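PDB 4XBZ: EvdO1 from Micromonospora carbonacea, which probably catalyses an oxidative cyclization in orthosomycin biosynthesis, as a metal-dependent oxygenase of the phytanoyl-CoA dioxygenase family with a double-stranded beta-helix core. Local coordinates for residues L128-I140 / E302-H314. Numbering follows the deposited sequence.
Sequences LRIMEQLVGPNLI and EPFDYQPAESLRH
Where helix 125-134 turns into strand 139-147 of the large sheet, the loop that follows helix 275-293 packs alongside, its residues 302-309 extended before a short 3-10 turn at 310-312. Phe304 buries the largest area, followed by Arg129, Asn138 and Tyr306. With CG anti to the backbone N (chi1 -179°), the Phe304 ring reaches across Leu128, whose CB sits over one face, 3.7 Å from the ring centroid, while CG of Arg129 meets the ring edge and CD2 of Leu139 approaches CZ obliquely. The backbone N of Tyr306 lies over the opposite face, and Ile289 of helix 275-293 touches both Leu128 and Phe304.

Beyond the ring, the Arg129 chain bends at chi3 (-86°) and grips one carbonyl oxygen end-on: NH1 and NH2 lie 3.0 and 2.9 Å from Glu302 O, which is in the guanidinium plane. A water joins NH1 to Asp305 N. A leucine in place of Arg129 would probably leave the Glu302 carbonyl without either donor and the start of this loop freer to move.

At the other end, OD1 of Asn138 accepts from Ala309 N at 2.8 Å, while its ND2 bonds Glu265. Tyr306 OH makes a weak bond to Leu139 O and also pairs with Gln282. Midway along, one water links Glu132 OE2, Pro137 O and Gln307 N, and a second joins OE2 to Asp305 O. Apart from the Phe304 packing, then, several backbone groups of 302-309 are met by Arg129, Asn138 and bridging waters, while Tyr306 reaches back with its hydroxyl, with no salt bridge across.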
ATOM      1  N   LEU A 128      11.792  -3.812  -6.954  1.00 29.41           N
ATOM      2  CA  LEU A 128      11.715  -2.668  -6.038  1.00 31.62           C
ATOM      3  C   LEU A 128      10.636  -1.620  -6.407  1.00 29.41           C
ATOM      4  O   LEU A 128      10.013  -1.033  -5.523  1.00 26.78           O
ATOM      5  CB  LEU A 128      13.075  -1.993  -5.955  1.00 29.29           C
ATOM      6  CG  LEU A 128      14.188  -2.862  -5.385  1.00 28.27           C
ATOM      7  CD1 LEU A 128      15.524  -2.149  -5.549  1.00 29.53           C
ATOM      8  CD2 LEU A 128      13.919  -3.169  -3.913  1.00 32.20           C
ATOM      9  N   ARG A 129      10.396  -1.408  -7.700  1.00 28.12           N
ATOM     10  CA  ARG A 129       9.334  -0.490  -8.099  1.00 32.46           C
ATOM     11  C   ARG A 129       7.959  -1.053  -7.768  1.00 30.31           C
ATOM     12  O   ARG A 129       7.030  -0.284  -7.477  1.00 28.79           O
ATOM     13  CB  ARG A 129       9.422  -0.140  -9.591  1.00 28.48           C
ATOM     14  CG  ARG A 129      10.427   0.980  -9.856  1.00 33.73           C
ATOM     15  CD  ARG A 129      10.196   1.689 -11.189  1.00 33.73           C
ATOM     16  NE  ARG A 129      10.847   1.019 -12.311  1.00 38.61           N
ATOM     17  CZ  ARG A 129      12.158   1.047 -12.547  1.00 40.84           C
ATOM     18  NH1 ARG A 129      12.979   1.696 -11.725  1.00 35.81           N
ATOM     19  NH2 ARG A 129      12.655   0.411 -13.603  1.00 40.27           N
ATOM     20  N   ILE A 130       7.825  -2.379  -7.814  1.00 25.43           N
ATOM     21  CA  ILE A 130       6.585  -3.016  -7.392  1.00 25.58           C
ATOM     22  C   ILE A 130       6.422  -2.873  -5.888  1.00 27.10           C
ATOM     23  O   ILE A 130       5.359  -2.455  -5.415  1.00 24.34           O
ATOM     24  CB  ILE A 130       6.528  -4.507  -7.744  1.00 30.69           C
ATOM     25  CG1 ILE A 130       6.424  -4.705  -9.256  1.00 27.86           C
ATOM     26  CG2 ILE A 130       5.349  -5.159  -7.026  1.00 23.68           C
ATOM     27  CD1 ILE A 130       6.721  -6.136  -9.689  1.00 30.09           C
ATOM     28  N   MET A 131       7.475  -3.236  -5.150  1.00 23.71           N
ATOM     29  CA  MET A 131       7.504  -3.086  -3.697  1.00 22.71           C
ATOM     30  C   MET A 131       7.191  -1.663  -3.265  1.00 23.05           C
ATOM     31  O   MET A 131       6.436  -1.448  -2.320  1.00 23.27           O
ATOM     32  CB  MET A 131       8.866  -3.508  -3.123  1.00 26.06           C
ATOM     33  CG  MET A 131       9.081  -5.030  -3.062  1.00 31.04           C
ATOM     34  SD  MET A 131       7.851  -5.900  -2.048  1.00 36.84           S
ATOM     35  CE  MET A 131       6.650  -6.347  -3.289  1.00 36.22           C
ATOM     36  N   GLU A 132       7.759  -0.691  -3.965  1.00 23.31           N
ATOM     37  CA  GLU A 132       7.491   0.699  -3.630  1.00 25.14           C
ATOM     38  C   GLU A 132       6.021   1.058  -3.776  1.00 26.54           C
ATOM     39  O   GLU A 132       5.517   1.848  -2.991  1.00 27.56           O
ATOM     40  CB  GLU A 132       8.319   1.653  -4.483  1.00 27.20           C
ATOM     41  CG  GLU A 132       8.512   2.982  -3.782  1.00 31.28           C
ATOM     42  CD  GLU A 132       8.410   4.171  -4.706  1.00 40.56           C
ATOM     43  OE1 GLU A 132       7.751   4.041  -5.765  1.00 44.00           O
ATOM     44  OE2 GLU A 132       9.002   5.230  -4.368  1.00 40.25           O
ATOM     45  N   GLN A 133       5.336   0.496  -4.772  1.00 22.45           N
ATOM     46  CA  GLN A 133       3.905   0.747  -4.925  1.00 28.73           C
ATOM     47  C   GLN A 133       3.112   0.037  -3.827  1.00 27.07           C
ATOM     48  O   GLN A 133       2.074   0.536  -3.382  1.00 28.60           O
ATOM     49  CB  GLN A 133       3.398   0.312  -6.310  1.00 22.46           C
ATOM     50  CG  GLN A 133       3.601   1.357  -7.397  1.00 22.61           C
ATOM     51  CD  GLN A 133       3.026   2.740  -7.022  1.00 36.08           C
ATOM     52  OE1 GLN A 133       1.800   2.931  -6.967  1.00 35.04           O
ATOM     53  NE2 GLN A 133       3.913   3.713  -6.791  1.00 34.33           N
ATOM     54  N   LEU A 134       3.609  -1.110  -3.376  1.00 22.57           N
ATOM     55  CA  LEU A 134       2.851  -1.930  -2.438  1.00 21.21           C
ATOM     56  C   LEU A 134       3.186  -1.624  -0.987  1.00 22.41           C
ATOM     57  O   LEU A 134       2.304  -1.462  -0.159  1.00 26.20           O
ATOM     58  CB  LEU A 134       3.081  -3.412  -2.732  1.00 22.47           C
ATOM     59  CG  LEU A 134       2.610  -3.895  -4.111  1.00 26.55           C
ATOM     60  CD1 LEU A 134       2.810  -5.401  -4.259  1.00 25.58           C
ATOM     61  CD2 LEU A 134       1.158  -3.532  -4.337  1.00 21.85           C
ATOM     62  N   VAL A 135       4.470  -1.550  -0.683  1.00 22.94           N
ATOM     63  CA  VAL A 135       4.919  -1.312   0.674  1.00 22.05           C
ATOM     64  C   VAL A 135       5.012   0.190   0.927  1.00 22.66           C
ATOM     65  O   VAL A 135       4.875   0.647   2.058  1.00 23.37           O
ATOM     66  CB  VAL A 135       6.306  -2.026   0.936  1.00 28.17           C
ATOM     67  CG1 VAL A 135       6.892  -1.649   2.276  1.00 20.60           C
ATOM     68  CG2 VAL A 135       6.160  -3.552   0.847  1.00 20.69           C
ATOM     69  N   GLY A 136       5.216   0.965  -0.134  1.00 21.74           N
ATOM     70  CA  GLY A 136       5.425   2.394   0.019  1.00 22.69           C
ATOM     71  C   GLY A 136       6.863   2.848  -0.223  1.00 25.11           C
ATOM     72  O   GLY A 136       7.786   2.025  -0.328  1.00 24.57           O
ATOM     73  N   PRO A 137       7.055   4.175  -0.319  1.00 26.99           N
ATOM     74  CA  PRO A 137       8.325   4.849  -0.619  1.00 27.12           C
ATOM     75  C   PRO A 137       9.394   4.686   0.476  1.00 23.85           C
ATOM     76  O   PRO A 137      10.566   4.901   0.185  1.00 25.09           O
ATOM     77  CB  PRO A 137       7.905   6.318  -0.763  1.00 29.48           C
ATOM     78  CG  PRO A 137       6.683   6.439   0.121  1.00 24.01           C
ATOM     79  CD  PRO A 137       5.960   5.141  -0.111  1.00 26.66           C
ATOM     80  N   ASN A 138       9.011   4.307   1.692  1.00 21.72           N
ATOM     81  CA  ASN A 138      10.002   4.123   2.763  1.00 24.19           C
ATOM     82  C   ASN A 138      10.322   2.658   3.008  1.00 24.00           C
ATOM     83  O   ASN A 138      10.703   2.278   4.122  1.00 19.29           O
ATOM     84  CB  ASN A 138       9.522   4.739   4.087  1.00 23.65           C
ATOM     85  CG  ASN A 138       8.962   6.141   3.920  1.00 27.41           C
ATOM     86  OD1 ASN A 138       9.537   6.975   3.225  1.00 26.99           O
ATOM     87  ND2 ASN A 138       7.825   6.403   4.561  1.00 28.81           N
ATOM     88  N   LEU A 139      10.141   1.834   1.981  1.00 22.42           N
ATOM     89  CA  LEU A 139      10.408   0.405   2.100  1.00 26.82           C
ATOM     90  C   LEU A 139      11.850   0.127   2.547  1.00 25.70           C
ATOM     91  O   LEU A 139      12.796   0.790   2.125  1.00 22.80           O
ATOM     92  CB  LEU A 139      10.141  -0.307   0.771  1.00 22.97           C
ATOM     93  CG  LEU A 139      11.169  -0.103  -0.336  1.00 23.41           C
ATOM     94  CD1 LEU A 139      11.830  -1.449  -0.698  1.00 27.82           C
ATOM     95  CD2 LEU A 139      10.514   0.519  -1.545  1.00 26.63           C
ATOM     96  N   ILE A 140      12.010  -0.852   3.418  1.00 24.49           N
ATOM     97  CA  ILE A 140      13.338  -1.381   3.672  1.00 28.25           C
ATOM     98  C   ILE A 140      13.307  -2.903   3.553  1.00 24.60           C
ATOM     99  O   ILE A 140      12.278  -3.525   3.817  1.00 26.17           O
ATOM    100  CB  ILE A 140      13.874  -0.964   5.053  1.00 26.38           C
ATOM    101  CG1 ILE A 140      12.947  -1.438   6.173  1.00 25.98           C
ATOM    102  CG2 ILE A 140      14.073   0.546   5.121  1.00 26.85           C
ATOM    103  CD1 ILE A 140      13.696  -1.751   7.477  1.00 22.44           C
ATOM    104  N   GLU A 302      16.746   0.777 -16.132  1.00 41.86           N
ATOM    105  CA  GLU A 302      16.457   2.002 -15.397  1.00 46.35           C
ATOM    106  C   GLU A 302      16.427   1.698 -13.893  1.00 44.83           C
ATOM    107  O   GLU A 302      15.427   1.207 -13.367  1.00 42.26           O
ATOM    108  CB  GLU A 302      15.130   2.609 -15.858  1.00 43.28           C
ATOM    109  CG  GLU A 302      14.832   3.973 -15.258  1.00 53.98           C
ATOM    110  CD  GLU A 302      16.050   4.887 -15.239  1.00 58.40           C
ATOM    111  OE1 GLU A 302      16.538   5.264 -16.332  1.00 62.16           O
ATOM    112  OE2 GLU A 302      16.517   5.229 -14.130  1.00 55.62           O
ATOM    113  N   PRO A 303      17.530   1.998 -13.198  1.00 44.32           N
ATOM    114  CA  PRO A 303      17.748   1.594 -11.801  1.00 40.01           C
ATOM    115  C   PRO A 303      16.780   2.240 -10.822  1.00 40.82           C
ATOM    116  O   PRO A 303      16.410   3.415 -10.990  1.00 40.70           O
ATOM    117  CB  PRO A 303      19.183   2.055 -11.521  1.00 38.98           C
ATOM    118  CG  PRO A 303      19.427   3.159 -12.486  1.00 41.91           C
ATOM    119  CD  PRO A 303      18.617   2.850 -13.711  1.00 46.97           C
ATOM    120  N   PHE A 304      16.377   1.475  -9.810  1.00 33.41           N
ATOM    121  CA  PHE A 304      15.442   1.977  -8.806  1.00 34.92           C
ATOM    122  C   PHE A 304      15.962   3.228  -8.082  1.00 33.45           C
ATOM    123  O   PHE A 304      17.100   3.268  -7.596  1.00 33.57           O
ATOM    124  CB  PHE A 304      15.107   0.886  -7.784  1.00 32.01           C
ATOM    125  CG  PHE A 304      14.119   1.323  -6.730  1.00 32.51           C
ATOM    126  CD1 PHE A 304      12.833   1.717  -7.080  1.00 33.38           C
ATOM    127  CD2 PHE A 304      14.472   1.333  -5.391  1.00 31.64           C
ATOM    128  CE1 PHE A 304      11.926   2.121  -6.122  1.00 28.52           C
ATOM    129  CE2 PHE A 304      13.562   1.732  -4.427  1.00 31.23           C
ATOM    130  CZ  PHE A 304      12.293   2.123  -4.793  1.00 30.09           C
ATOM    131  N   ASP A 305      15.099   4.240  -8.024  1.00 34.49           N
ATOM    132  CA  ASP A 305      15.378   5.511  -7.360  1.00 31.20           C
ATOM    133  C   ASP A 305      14.761   5.513  -5.960  1.00 34.15           C
ATOM    134  O   ASP A 305      13.577   5.838  -5.798  1.00 32.92           O
ATOM    135  CB  ASP A 305      14.824   6.679  -8.200  1.00 33.16           C
ATOM    136  CG  ASP A 305      15.232   8.055  -7.660  1.00 39.21           C
ATOM    137  OD1 ASP A 305      16.262   8.160  -6.959  1.00 37.88           O
ATOM    138  OD2 ASP A 305      14.524   9.044  -7.945  1.00 42.87           O
ATOM    139  N   TYR A 306      15.559   5.154  -4.955  1.00 32.17           N
ATOM    140  CA  TYR A 306      15.069   5.023  -3.574  1.00 30.98           C
ATOM    141  C   TYR A 306      14.965   6.386  -2.862  1.00 31.93           C
ATOM    142  O   TYR A 306      15.969   7.020  -2.556  1.00 34.56           O
ATOM    143  CB  TYR A 306      15.974   4.077  -2.787  1.00 23.14           C
ATOM    144  CG  TYR A 306      15.526   3.783  -1.369  1.00 26.89           C
ATOM    145  CD1 TYR A 306      14.220   3.388  -1.075  1.00 24.62           C
ATOM    146  CD2 TYR A 306      16.426   3.874  -0.323  1.00 25.47           C
ATOM    147  CE1 TYR A 306      13.833   3.108   0.252  1.00 24.23           C
ATOM    148  CE2 TYR A 306      16.064   3.600   0.982  1.00 25.45           C
ATOM    149  CZ  TYR A 306      14.782   3.217   1.281  1.00 27.92           C
ATOM    150  OH  TYR A 306      14.481   2.952   2.611  1.00 23.16           O
ATOM    151  N   GLN A 307      13.741   6.817  -2.590  1.00 30.86           N
ATOM    152  CA  GLN A 307      13.494   8.169  -2.077  1.00 31.57           C
ATOM    153  C   GLN A 307      12.469   8.177  -0.947  1.00 29.61           C
ATOM    154  O   GLN A 307      11.315   8.507  -1.155  1.00 26.21           O
ATOM    155  CB  GLN A 307      13.012   9.097  -3.208  1.00 29.91           C
ATOM    156  CG  GLN A 307      14.038   9.341  -4.328  1.00 37.08           C
ATOM    157  CD  GLN A 307      15.282  10.095  -3.850  1.00 42.41           C
ATOM    158  OE1 GLN A 307      15.244  10.811  -2.843  1.00 44.73           O
ATOM    159  NE2 GLN A 307      16.393   9.923  -4.566  1.00 36.30           N
ATOM    160  N   PRO A 308      12.882   7.792   0.259  1.00 29.68           N
ATOM    161  CA  PRO A 308      11.904   7.839   1.346  1.00 28.75           C
ATOM    162  C   PRO A 308      11.724   9.250   1.881  1.00 27.02           C
ATOM    163  O   PRO A 308      12.490  10.123   1.502  1.00 32.64           O
ATOM    164  CB  PRO A 308      12.518   6.923   2.405  1.00 26.44           C
ATOM    165  CG  PRO A 308      13.943   6.894   2.100  1.00 28.70           C
ATOM    166  CD  PRO A 308      14.096   7.061   0.632  1.00 26.51           C
ATOM    167  N   ALA A 309      10.727   9.469   2.731  1.00 27.65           N
ATOM    168  CA  ALA A 309      10.574  10.763   3.396  1.00 32.94           C
ATOM    169  C   ALA A 309      11.864  11.133   4.130  1.00 31.97           C
ATOM    170  O   ALA A 309      12.547  10.246   4.641  1.00 30.61           O
ATOM    171  CB  ALA A 309       9.412  10.735   4.357  1.00 32.20           C
ATOM    172  N   GLU A 310      12.188  12.431   4.177  1.00 32.74           N
ATOM    173  CA  GLU A 310      13.481  12.889   4.692  1.00 33.02           C
ATOM    174  C   GLU A 310      13.716  12.484   6.138  1.00 30.56           C
ATOM    175  O   GLU A 310      14.792  12.004   6.464  1.00 35.20           O
ATOM    176  CB  GLU A 310      13.632  14.410   4.565  1.00 40.66           C
ATOM    177  CG  GLU A 310      13.579  14.961   3.136  1.00 48.17           C
ATOM    178  CD  GLU A 310      14.748  14.509   2.264  1.00 51.92           C
ATOM    179  OE1 GLU A 310      15.766  14.049   2.825  1.00 52.93           O
ATOM    180  OE2 GLU A 310      14.650  14.616   1.016  1.00 52.12           O
ATOM    181  N   SER A 311      12.717  12.640   7.002  1.00 28.05           N
ATOM    182  CA  SER A 311      12.882  12.273   8.414  1.00 31.61           C
ATOM    183  C   SER A 311      13.087  10.759   8.638  1.00 32.62           C
ATOM    184  O   SER A 311      13.114  10.283   9.779  1.00 33.14           O
ATOM    185  CB  SER A 311      11.673  12.723   9.223  1.00 28.01           C
ATOM    186  OG  SER A 311      10.540  11.944   8.854  1.00 32.79           O
ATOM    187  N   LEU A 312      13.193  10.009   7.548  1.00 33.38           N
ATOM    188  CA  LEU A 312      13.403   8.569   7.620  1.00 36.52           C
ATOM    189  C   LEU A 312      14.595   8.114   6.775  1.00 36.95           C
ATOM    190  O   LEU A 312      14.792   6.918   6.571  1.00 36.39           O
ATOM    191  CB  LEU A 312      12.145   7.838   7.174  1.00 31.14           C
ATOM    192  CG  LEU A 312      10.937   7.927   8.100  1.00 30.18           C
ATOM    193  CD1 LEU A 312       9.678   7.729   7.291  1.00 25.06           C
ATOM    194  CD2 LEU A 312      11.040   6.881   9.176  1.00 26.46           C
ATOM    195  N   ARG A 313      15.371   9.057   6.255  1.00 32.36           N
ATOM    196  CA  ARG A 313      16.663   8.696   5.699  1.00 33.61           C
ATOM    197  C   ARG A 313      17.637   8.604   6.862  1.00 37.68           C
ATOM    198  O   ARG A 313      17.787   9.545   7.641  1.00 41.09           O
ATOM    199  CB  ARG A 313      17.109   9.699   4.648  1.00 30.33           C
ATOM    200  CG  ARG A 313      16.118   9.762   3.513  1.00 32.39           C
ATOM    201  CD  ARG A 313      16.289  10.993   2.658  1.00 36.51           C
ATOM    202  NE  ARG A 313      15.304  11.003   1.580  1.00 37.01           N
ATOM    203  CZ  ARG A 313      15.601  11.016   0.285  1.00 41.95           C
ATOM    204  NH1 ARG A 313      16.870  11.049  -0.113  1.00 45.34           N
ATOM    205  NH2 ARG A 313      14.625  11.009  -0.616  1.00 35.92           N
ATOM    206  N   HIS A 314      18.258   7.442   7.007  1.00 38.53           N
ATOM    207  CA  HIS A 314      19.105   7.152   8.151  1.00 37.24           C
ATOM    208  C   HIS A 314      20.404   6.497   7.710  1.00 38.20           C
ATOM    209  O   HIS A 314      21.212   6.070   8.531  1.00 38.27           O
ATOM    210  CB  HIS A 314      18.367   6.248   9.134  1.00 35.99           C
ATOM    211  CG  HIS A 314      17.195   6.902   9.791  1.00 40.31           C
ATOM    212  ND1 HIS A 314      17.316   8.033  10.570  1.00 43.97           N
ATOM    213  CD2 HIS A 314      15.879   6.583   9.791  1.00 35.67           C
ATOM    214  CE1 HIS A 314      16.123   8.389  11.014  1.00 42.36           C
ATOM    215  NE2 HIS A 314      15.235   7.523  10.558  1.00 42.70           N
TER
HETATM  216  O   HOH W   1      12.565   4.112  -9.828  1.00 37.79           O
HETATM  217  O   HOH W   2      11.347   5.295  -2.670  1.00 27.71           O
HETATM  218  O   HOH W   3      11.004   6.528  -6.226  1.00 33.64           O